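Local coordinates for LamCAT (Aquimarina, PDB 6JH5), which probably hydrolyses the beta-1,3-glucan laminarin, as a marine bacterial laminarinase of glycoside hydrolase family 16, at residues W78-V83 with I162-S167; S156-T161 with W171-N176. All coordinates share one frame; numbering follows the deposited sequence.

Contact 1 (W78-V83 with I162-S167); sequences WKYGKV and IEWDAS
Y80 presents the edge of its ring to the pyrrole face of the W164 indole, the two planes 81° apart in a T-shaped aromatic pair. Y80 CD1 touches W164 NE1 at 3.5 Å, and Y80 CA adds a CH-pi contact over the same five-membered ring. CG of W164 stands anti to its backbone N (chi1 166°), which carries the indole against the backbone of 78-80, where W164 CH2 comes within 3.3 Å of W78 O. The backbone of Y80 thus lies on one face of the indole, while F193 O takes the hydrogen of W164 NE1; an alanine in place of W164 would probably open a gap beside the Y80 backbone and ring and leave that carbonyl without its donor. The phenol itself rests on the D165-A166 backbone, its OH 3.6 Å from A166 CB and hydrogen-bonded to H194. Among apolar side chains, V83 and I162 lie side by side on the W164 face of the sheet, V83 CB 3.8 Å from I162 CG1. K82 and E163 share the other face, their charges too far apart for a salt bridge. Paired backbone bonds join G81 to W164, with G81 N 2.9 Å from W164 O, and V83 to I162. Glycine suits position 81 because a side chain would strike the preceding carbonyl. This is antiparallel pairing of strands 81-88 and 158-164 within the beta-sandwich of family 16 hydrolases.

Contact 2 (S156-T161 with W171-N176); sequences SYHIYT and WFVDGN
I159 O is gripped twice, accepting from D174 N at 2.9 Å and from a bridging water. The carboxylate of D174 in turn is held through both oxygens by consecutive residues of the neighbouring strand. D174 OD2 accepts from H158 ND1 at 2.6 Å, a nearly straight bond that uses the syn lone pair and lies in the imidazole plane, although ring and carboxylate are turned 31° apart. D174 OD1 accepts the backbone N-H of I159 at 2.9 Å. Histidine suits its place because NE2 is bonded to S153 O, so both ring nitrogens have a partner. The water also donates to T161 OG1, itself hydrogen-bonded to E84, and accepts from G175 N, tying the type I' turn V173-N176 to the strand. Beyond it, T161 and F172 form a hydrogen-bonded antiparallel pair, with F172 N 2.9 Å from T161 O. On the opposite face of the sheet from T161 and F172, Y160 and V173 run alongside each other, Y160 CD1 meeting V173 CG2 at 3.6 Å. With a donor on each oxygen, D174 is fixed in rotation at the turn; as H158 NE2 faces a carbonyl, both imidazole nitrogens probably carry a proton, a cation the charge of D174 would help stabilise.

Overall arrangement
Both contacts draw on strand 158-164: contact 1 pairs its C-terminal part with strand 81-88, and contact 2 pairs its N-terminal part with strand 168-173, so strand 158-164 lies between the other two. Each is partly buried and rests on backbone pairing. The side chains of contact 1 meet mainly through aromatic and apolar packing, with W164 buried at the strand end and charged K82 and E163 on the other face; those of contact 2 add a His-carboxylate bond and a bridging water at an exposed turn, beside a buried Y160-V173 pair. The two meet where I162 CG2 packs on W171 CD1 at 3.6 Å, and where K82 and E163 touch T161 and F172 on the other face, continuing both faces across three neighbouring strands.

Contact 1 (W78-V83 with I162-S167)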
ATOM      1  N   TRP A  78       6.655  -5.384  11.782  1.00 13.64           N
ATOM      2  CA  TRP A  78       7.571  -4.485  12.505  1.00 12.78           C
ATOM      3  C   TRP A  78       6.822  -3.453  13.348  1.00 13.52           C
ATOM      4  O   TRP A  78       5.792  -3.012  12.956  1.00 14.11           O
ATOM      5  CB  TRP A  78       8.429  -3.738  11.480  1.00 13.23           C
ATOM      6  CG  TRP A  78       9.153  -4.636  10.530  1.00 13.33           C
ATOM      7  CD1 TRP A  78      10.415  -5.132  10.662  1.00 14.04           C
ATOM      8  CD2 TRP A  78       8.658  -5.132   9.280  1.00 12.58           C
ATOM      9  NE1 TRP A  78      10.724  -5.916   9.595  1.00 13.94           N
ATOM     10  CE2 TRP A  78       9.666  -5.944   8.739  1.00 13.86           C
ATOM     11  CE3 TRP A  78       7.466  -4.987   8.589  1.00 13.89           C
ATOM     12  CZ2 TRP A  78       9.516  -6.588   7.524  1.00 14.04           C
ATOM     13  CZ3 TRP A  78       7.309  -5.631   7.396  1.00 13.18           C
ATOM     14  CH2 TRP A  78       8.322  -6.418   6.872  1.00 13.34           C
ATOM     15  N   LYS A  79       7.430  -3.092  14.468  1.00 13.94           N
ATOM     16  CA  LYS A  79       6.940  -1.985  15.308  1.00 14.80           C
ATOM     17  C   LYS A  79       8.021  -0.921  15.251  1.00 14.37           C
ATOM     18  O   LYS A  79       9.074  -1.163  15.769  1.00 15.03           O
ATOM     19  CB  LYS A  79       6.761  -2.423  16.755  1.00 16.58           C
ATOM     20  CG  LYS A  79       6.261  -1.305  17.653  1.00 18.33           C
ATOM     21  CD  LYS A  79       6.076  -1.842  19.032  1.00 22.76           C
ATOM     22  CE  LYS A  79       6.060  -0.810  20.117  1.00 29.24           C
ATOM     23  NZ  LYS A  79       5.684  -1.432  21.404  1.00 34.07           N
ATOM     24  N   TYR A  80       7.736   0.137  14.489  1.00 14.39           N
ATOM     25  CA  TYR A  80       8.567   1.331  14.218  1.00 14.87           C
ATOM     26  C   TYR A  80       9.585   1.006  13.120  1.00 14.39           C
ATOM     27  O   TYR A  80       9.922  -0.144  12.941  1.00 15.47           O
ATOM     28  CB  TYR A  80       9.261   1.834  15.484  1.00 15.15           C
ATOM     29  CG  TYR A  80       8.333   2.094  16.636  1.00 15.69           C
ATOM     30  CD1 TYR A  80       7.090   2.648  16.439  1.00 14.97           C
ATOM     31  CD2 TYR A  80       8.696   1.768  17.922  1.00 15.80           C
ATOM     32  CE1 TYR A  80       6.232   2.872  17.497  1.00 15.14           C
ATOM     33  CE2 TYR A  80       7.857   1.999  18.992  1.00 16.98           C
ATOM     34  CZ  TYR A  80       6.610   2.541  18.777  1.00 16.31           C
ATOM     35  OH  TYR A  80       5.786   2.747  19.827  1.00 17.91           O
ATOM     36  N   GLY A  81      10.085   2.040  12.465  1.00 13.52           N
ATOM     37  CA  GLY A  81      11.132   1.832  11.457  1.00 14.52           C
ATOM     38  C   GLY A  81      10.987   2.764  10.276  1.00 13.93           C
ATOM     39  O   GLY A  81      10.147   3.598  10.321  1.00 14.45           O
ATOM     40  N   LYS A  82      11.868   2.588   9.297  1.00 12.63           N
ATOM     41  CA  LYS A  82      11.825   3.328   8.021  1.00 13.99           C
ATOM     42  C   LYS A  82      11.403   2.288   6.994  1.00 14.33           C
ATOM     43  O   LYS A  82      12.081   1.312   6.872  1.00 14.29           O
ATOM     44  CB  LYS A  82      13.194   3.919   7.691  1.00 14.91           C
ATOM     45  CG  LYS A  82      13.258   4.597   6.337  1.00 17.16           C
ATOM     46  CD  LYS A  82      14.527   5.399   6.175  1.00 19.99           C
ATOM     47  CE  LYS A  82      14.857   5.656   4.727  1.00 26.93           C
ATOM     48  NZ  LYS A  82      15.922   6.682   4.595  1.00 27.65           N
ATOM     49  N   VAL A  83      10.248   2.501   6.376  1.00 11.51           N
ATOM     50  CA  VAL A  83       9.670   1.519   5.438  1.00 13.28           C
ATOM     51  C   VAL A  83       9.625   2.186   4.072  1.00 13.57           C
ATOM     52  O   VAL A  83       9.045   3.212   3.978  1.00 13.62           O
ATOM     53  CB  VAL A  83       8.270   1.100   5.916  1.00 13.06           C
ATOM     54  CG1 VAL A  83       7.685   0.028   5.030  1.00 13.41           C
ATOM     55  CG2 VAL A  83       8.303   0.620   7.359  1.00 13.72           C
ATOM     56  N   ILE A 162       8.116   5.990   4.710  1.00 11.93           N
ATOM     57  CA  ILE A 162       7.664   6.510   6.021  1.00 11.96           C
ATOM     58  C   ILE A 162       8.803   6.319   7.012  1.00 11.73           C
ATOM     59  O   ILE A 162       9.541   5.422   6.848  1.00 13.08           O
ATOM     60  CB  ILE A 162       6.384   5.871   6.590  1.00 12.90           C
ATOM     61  CG1 ILE A 162       6.467   4.349   6.672  1.00 14.27           C
ATOM     62  CG2 ILE A 162       5.168   6.368   5.828  1.00 14.23           C
ATOM     63  CD1 ILE A 162       5.503   3.730   7.637  1.00 15.21           C
ATOM     64  N   GLU A 163       8.888   7.240   7.952  1.00 12.91           N
ATOM     65  CA  GLU A 163       9.751   7.092   9.141  1.00 12.92           C
ATOM     66  C   GLU A 163       8.757   7.062  10.293  1.00 14.41           C
ATOM     67  O   GLU A 163       7.971   7.926  10.376  1.00 14.82           O
ATOM     68  CB  GLU A 163      10.804   8.188   9.244  1.00 14.25           C
ATOM     69  CG  GLU A 163      11.877   8.066   8.188  1.00 15.82           C
ATOM     70  CD  GLU A 163      12.914   9.154   8.316  1.00 19.20           C
ATOM     71  OE1 GLU A 163      12.851   9.874   9.276  1.00 23.49           O
ATOM     72  OE2 GLU A 163      13.711   9.270   7.442  1.00 23.11           O
ATOM     73  N   TRP A 164       8.834   6.027  11.103  1.00 12.90           N
ATOM     74  CA  TRP A 164       7.831   5.816  12.159  1.00 12.72           C
ATOM     75  C   TRP A 164       8.545   5.504  13.469  1.00 13.29           C
ATOM     76  O   TRP A 164       9.380   4.673  13.483  1.00 14.67           O
ATOM     77  CB  TRP A 164       6.953   4.669  11.670  1.00 12.48           C
ATOM     78  CG  TRP A 164       6.030   3.981  12.618  1.00 12.77           C
ATOM     79  CD1 TRP A 164       5.325   4.496  13.660  1.00 12.79           C
ATOM     80  CD2 TRP A 164       5.667   2.600  12.537  1.00 11.72           C
ATOM     81  NE1 TRP A 164       4.552   3.528  14.230  1.00 12.99           N
ATOM     82  CE2 TRP A 164       4.758   2.355  13.574  1.00 12.83           C
ATOM     83  CE3 TRP A 164       6.037   1.555  11.694  1.00 12.67           C
ATOM     84  CZ2 TRP A 164       4.220   1.094  13.779  1.00 13.89           C
ATOM     85  CZ3 TRP A 164       5.508   0.317  11.905  1.00 13.16           C
ATOM     86  CH2 TRP A 164       4.617   0.090  12.938  1.00 14.52           C
ATOM     87  N   ASP A 165       8.175   6.225  14.497  1.00 14.24           N
ATOM     88  CA  ASP A 165       8.706   5.969  15.848  1.00 14.65           C
ATOM     89  C   ASP A 165       7.556   6.109  16.841  1.00 16.09           C
ATOM     90  O   ASP A 165       6.465   6.309  16.459  1.00 14.51           O
ATOM     91  CB  ASP A 165       9.972   6.757  16.172  1.00 16.00           C
ATOM     92  CG  ASP A 165       9.788   8.236  16.456  1.00 21.44           C
ATOM     93  OD1 ASP A 165       8.674   8.673  16.554  1.00 18.71           O
ATOM     94  OD2 ASP A 165      10.799   8.914  16.532  1.00 22.33           O
ATOM     95  N   ALA A 166       7.884   6.054  18.121  1.00 16.41           N
ATOM     96  CA  ALA A 166       6.857   6.122  19.180  1.00 17.20           C
ATOM     97  C   ALA A 166       6.179   7.493  19.222  1.00 16.89           C
ATOM     98  O   ALA A 166       5.161   7.585  19.846  1.00 19.51           O
ATOM     99  CB  ALA A 166       7.489   5.812  20.513  1.00 18.42           C
ATOM    100  N   SER A 167       6.786   8.499  18.604  1.00 16.93           N
ATOM    101  CA  SER A 167       6.235   9.875  18.625  1.00 17.21           C
ATOM    102  C   SER A 167       5.547  10.268  17.332  1.00 15.37           C
ATOM    103  O   SER A 167       4.695  11.095  17.399  1.00 16.45           O
ATOM    104  CB  SER A 167       7.322  10.889  18.797  1.00 19.91           C
ATOM    105  OG  SER A 167       7.911  10.798  20.062  1.00 29.54           O
TER

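Contact 2 (S156-T161 with W171-N176)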
ATOM      1  N   SER A 156       7.315   7.029 -13.693  1.00 15.10           N
ATOM      2  CA  SER A 156       8.767   6.844 -13.467  1.00 15.65           C
ATOM      3  C   SER A 156       8.963   6.303 -12.052  1.00 16.42           C
ATOM      4  O   SER A 156       8.089   6.451 -11.246  1.00 16.29           O
ATOM      5  CB  SER A 156       9.556   8.109 -13.635  1.00 17.89           C
ATOM      6  OG  SER A 156       9.454   8.587 -14.952  1.00 17.68           O
ATOM      7  N   TYR A 157      10.121   5.732 -11.784  1.00 15.41           N
ATOM      8  CA  TYR A 157      10.347   5.257 -10.404  1.00 15.79           C
ATOM      9  C   TYR A 157      10.533   6.450  -9.475  1.00 14.68           C
ATOM     10  O   TYR A 157      11.242   7.359  -9.778  1.00 16.63           O
ATOM     11  CB  TYR A 157      11.615   4.422 -10.261  1.00 17.27           C
ATOM     12  CG  TYR A 157      11.599   3.114 -10.998  1.00 20.35           C
ATOM     13  CD1 TYR A 157      11.007   1.984 -10.477  1.00 19.87           C
ATOM     14  CD2 TYR A 157      12.216   3.017 -12.222  1.00 25.44           C
ATOM     15  CE1 TYR A 157      11.028   0.788 -11.168  1.00 21.98           C
ATOM     16  CE2 TYR A 157      12.235   1.838 -12.933  1.00 29.08           C
ATOM     17  CZ  TYR A 157      11.646   0.716 -12.402  1.00 28.07           C
ATOM     18  OH  TYR A 157      11.695  -0.418 -13.149  1.00 32.52           O
ATOM     19  N   HIS A 158       9.918   6.315  -8.312  1.00 14.40           N
ATOM     20  CA  HIS A 158      10.029   7.254  -7.182  1.00 13.37           C
ATOM     21  C   HIS A 158      10.170   6.443  -5.893  1.00 12.97           C
ATOM     22  O   HIS A 158       9.798   5.317  -5.875  1.00 14.18           O
ATOM     23  CB  HIS A 158       8.825   8.198  -7.101  1.00 13.85           C
ATOM     24  CG  HIS A 158       8.734   9.160  -8.232  1.00 14.59           C
ATOM     25  ND1 HIS A 158       9.350  10.373  -8.206  1.00 17.95           N
ATOM     26  CD2 HIS A 158       8.091   9.097  -9.409  1.00 16.22           C
ATOM     27  CE1 HIS A 158       9.099  11.002  -9.325  1.00 18.54           C
ATOM     28  NE2 HIS A 158       8.322  10.260 -10.066  1.00 16.76           N
ATOM     29  N   ILE A 159      10.757   7.053  -4.882  1.00 13.95           N
ATOM     30  CA  ILE A 159      10.936   6.332  -3.595  1.00 13.30           C
ATOM     31  C   ILE A 159       9.883   6.819  -2.600  1.00 12.67           C
ATOM     32  O   ILE A 159       9.856   7.972  -2.331  1.00 13.53           O
ATOM     33  CB  ILE A 159      12.349   6.575  -3.079  1.00 16.61           C
ATOM     34  CG1 ILE A 159      13.360   6.242  -4.175  1.00 18.11           C
ATOM     35  CG2 ILE A 159      12.597   5.817  -1.781  1.00 17.96           C
ATOM     36  CD1 ILE A 159      13.512   4.815  -4.400  1.00 24.27           C
ATOM     37  N   TYR A 160       9.053   5.902  -2.136  1.00 11.28           N
ATOM     38  CA  TYR A 160       7.954   6.215  -1.199  1.00 10.86           C
ATOM     39  C   TYR A 160       8.359   5.690   0.170  1.00 11.07           C
ATOM     40  O   TYR A 160       8.634   4.551   0.267  1.00 12.20           O
ATOM     41  CB  TYR A 160       6.667   5.589  -1.724  1.00 11.24           C
ATOM     42  CG  TYR A 160       6.286   6.151  -3.064  1.00 12.09           C
ATOM     43  CD1 TYR A 160       5.649   7.370  -3.159  1.00 11.98           C
ATOM     44  CD2 TYR A 160       6.619   5.505  -4.225  1.00 12.78           C
ATOM     45  CE1 TYR A 160       5.296   7.907  -4.380  1.00 12.66           C
ATOM     46  CE2 TYR A 160       6.267   6.022  -5.455  1.00 12.86           C
ATOM     47  CZ  TYR A 160       5.623   7.235  -5.533  1.00 12.58           C
ATOM     48  OH  TYR A 160       5.298   7.768  -6.729  1.00 12.96           O
ATOM     49  N   THR A 161       8.396   6.577   1.152  1.00 11.78           N
ATOM     50  CA  THR A 161       8.935   6.201   2.469  1.00 12.53           C
ATOM     51  C   THR A 161       8.093   6.746   3.628  1.00 12.46           C
ATOM     52  O   THR A 161       7.508   7.780   3.497  1.00 13.17           O
ATOM     53  CB  THR A 161      10.308   6.892   2.604  1.00 14.11           C
ATOM     54  OG1 THR A 161      11.132   6.613   1.472  1.00 16.25           O
ATOM     55  CG2 THR A 161      11.095   6.583   3.859  1.00 15.19           C
ATOM     56  N   TRP A 171       5.988  11.065   6.244  1.00 12.55           N
ATOM     57  CA  TRP A 171       5.856  10.543   4.866  1.00 12.12           C
ATOM     58  C   TRP A 171       6.742  11.342   3.911  1.00 12.27           C
ATOM     59  O   TRP A 171       6.762  12.531   3.978  1.00 12.22           O
ATOM     60  CB  TRP A 171       4.417  10.642   4.363  1.00 12.80           C
ATOM     61  CG  TRP A 171       3.413   9.663   4.889  1.00 11.92           C
ATOM     62  CD1 TRP A 171       2.896   8.593   4.227  1.00 12.24           C
ATOM     63  CD2 TRP A 171       2.712   9.724   6.137  1.00 11.76           C
ATOM     64  NE1 TRP A 171       1.960   7.964   4.987  1.00 12.33           N
ATOM     65  CE2 TRP A 171       1.822   8.638   6.163  1.00 11.64           C
ATOM     66  CE3 TRP A 171       2.778  10.570   7.245  1.00 12.78           C
ATOM     67  CZ2 TRP A 171       0.989   8.407   7.245  1.00 12.16           C
ATOM     68  CZ3 TRP A 171       1.947  10.343   8.309  1.00 11.75           C
ATOM     69  CH2 TRP A 171       1.071   9.265   8.313  1.00 12.71           C
ATOM     70  N   PHE A 172       7.430  10.638   3.032  1.00 12.82           N
ATOM     71  CA  PHE A 172       8.281  11.336   2.060  1.00 13.82           C
ATOM     72  C   PHE A 172       8.166  10.703   0.677  1.00 14.01           C
ATOM     73  O   PHE A 172       7.846   9.556   0.568  1.00 14.43           O
ATOM     74  CB  PHE A 172       9.750  11.126   2.422  1.00 13.30           C
ATOM     75  CG  PHE A 172      10.140  11.419   3.844  1.00 13.99           C
ATOM     76  CD1 PHE A 172       9.866  10.529   4.852  1.00 14.47           C
ATOM     77  CD2 PHE A 172      10.810  12.571   4.170  1.00 14.11           C
ATOM     78  CE1 PHE A 172      10.238  10.784   6.153  1.00 14.32           C
ATOM     79  CE2 PHE A 172      11.187  12.830   5.470  1.00 14.64           C
ATOM     80  CZ  PHE A 172      10.909  11.932   6.456  1.00 15.38           C
ATOM     81  N   VAL A 173       8.360  11.514  -0.352  1.00 14.18           N
ATOM     82  CA  VAL A 173       8.558  10.989  -1.730  1.00 13.58           C
ATOM     83  C   VAL A 173       9.884  11.565  -2.220  1.00 14.23           C
ATOM     84  O   VAL A 173      10.071  12.732  -2.096  1.00 14.61           O
ATOM     85  CB  VAL A 173       7.419  11.302  -2.707  1.00 14.03           C
ATOM     86  CG1 VAL A 173       7.713  10.713  -4.081  1.00 14.87           C
ATOM     87  CG2 VAL A 173       6.097  10.813  -2.155  1.00 14.56           C
ATOM     88  N   ASP A 174      10.814  10.693  -2.580  1.00 14.26           N
ATOM     89  CA  ASP A 174      12.165  11.109  -3.045  1.00 15.72           C
ATOM     90  C   ASP A 174      12.837  11.946  -1.960  1.00 17.90           C
ATOM     91  O   ASP A 174      13.516  12.904  -2.280  1.00 17.94           O
ATOM     92  CB  ASP A 174      12.096  11.788  -4.401  1.00 16.96           C
ATOM     93  CG  ASP A 174      11.432  10.933  -5.461  1.00 17.68           C
ATOM     94  OD1 ASP A 174      11.606   9.730  -5.424  1.00 17.28           O
ATOM     95  OD2 ASP A 174      10.760  11.501  -6.273  1.00 19.20           O
ATOM     96  N   GLY A 175      12.551  11.612  -0.705  1.00 15.01           N
ATOM     97  CA  GLY A 175      13.145  12.274   0.467  1.00 15.91           C
ATOM     98  C   GLY A 175      12.488  13.592   0.818  1.00 15.15           C
ATOM     99  O   GLY A 175      12.944  14.219   1.709  1.00 17.66           O
ATOM    100  N   ASN A 176      11.425  13.941   0.126  1.00 14.79           N
ATOM    101  CA  ASN A 176      10.722  15.216   0.381  1.00 14.63           C
ATOM    102  C   ASN A 176       9.576  14.958   1.370  1.00 15.86           C
ATOM    103  O   ASN A 176       8.697  14.227   1.048  1.00 14.13           O
ATOM    104  CB  ASN A 176      10.219  15.830  -0.918  1.00 16.28           C
ATOM    105  CG  ASN A 176      11.347  16.142  -1.875  1.00 19.41           C
ATOM    106  OD1 ASN A 176      11.296  15.779  -3.032  1.00 26.80           O
ATOM    107  ND2 ASN A 176      12.357  16.799  -1.381  1.00 19.38           N
TER
HETATM  108  O   HOH W   1      11.642   8.996   0.165  1.00 19.39           O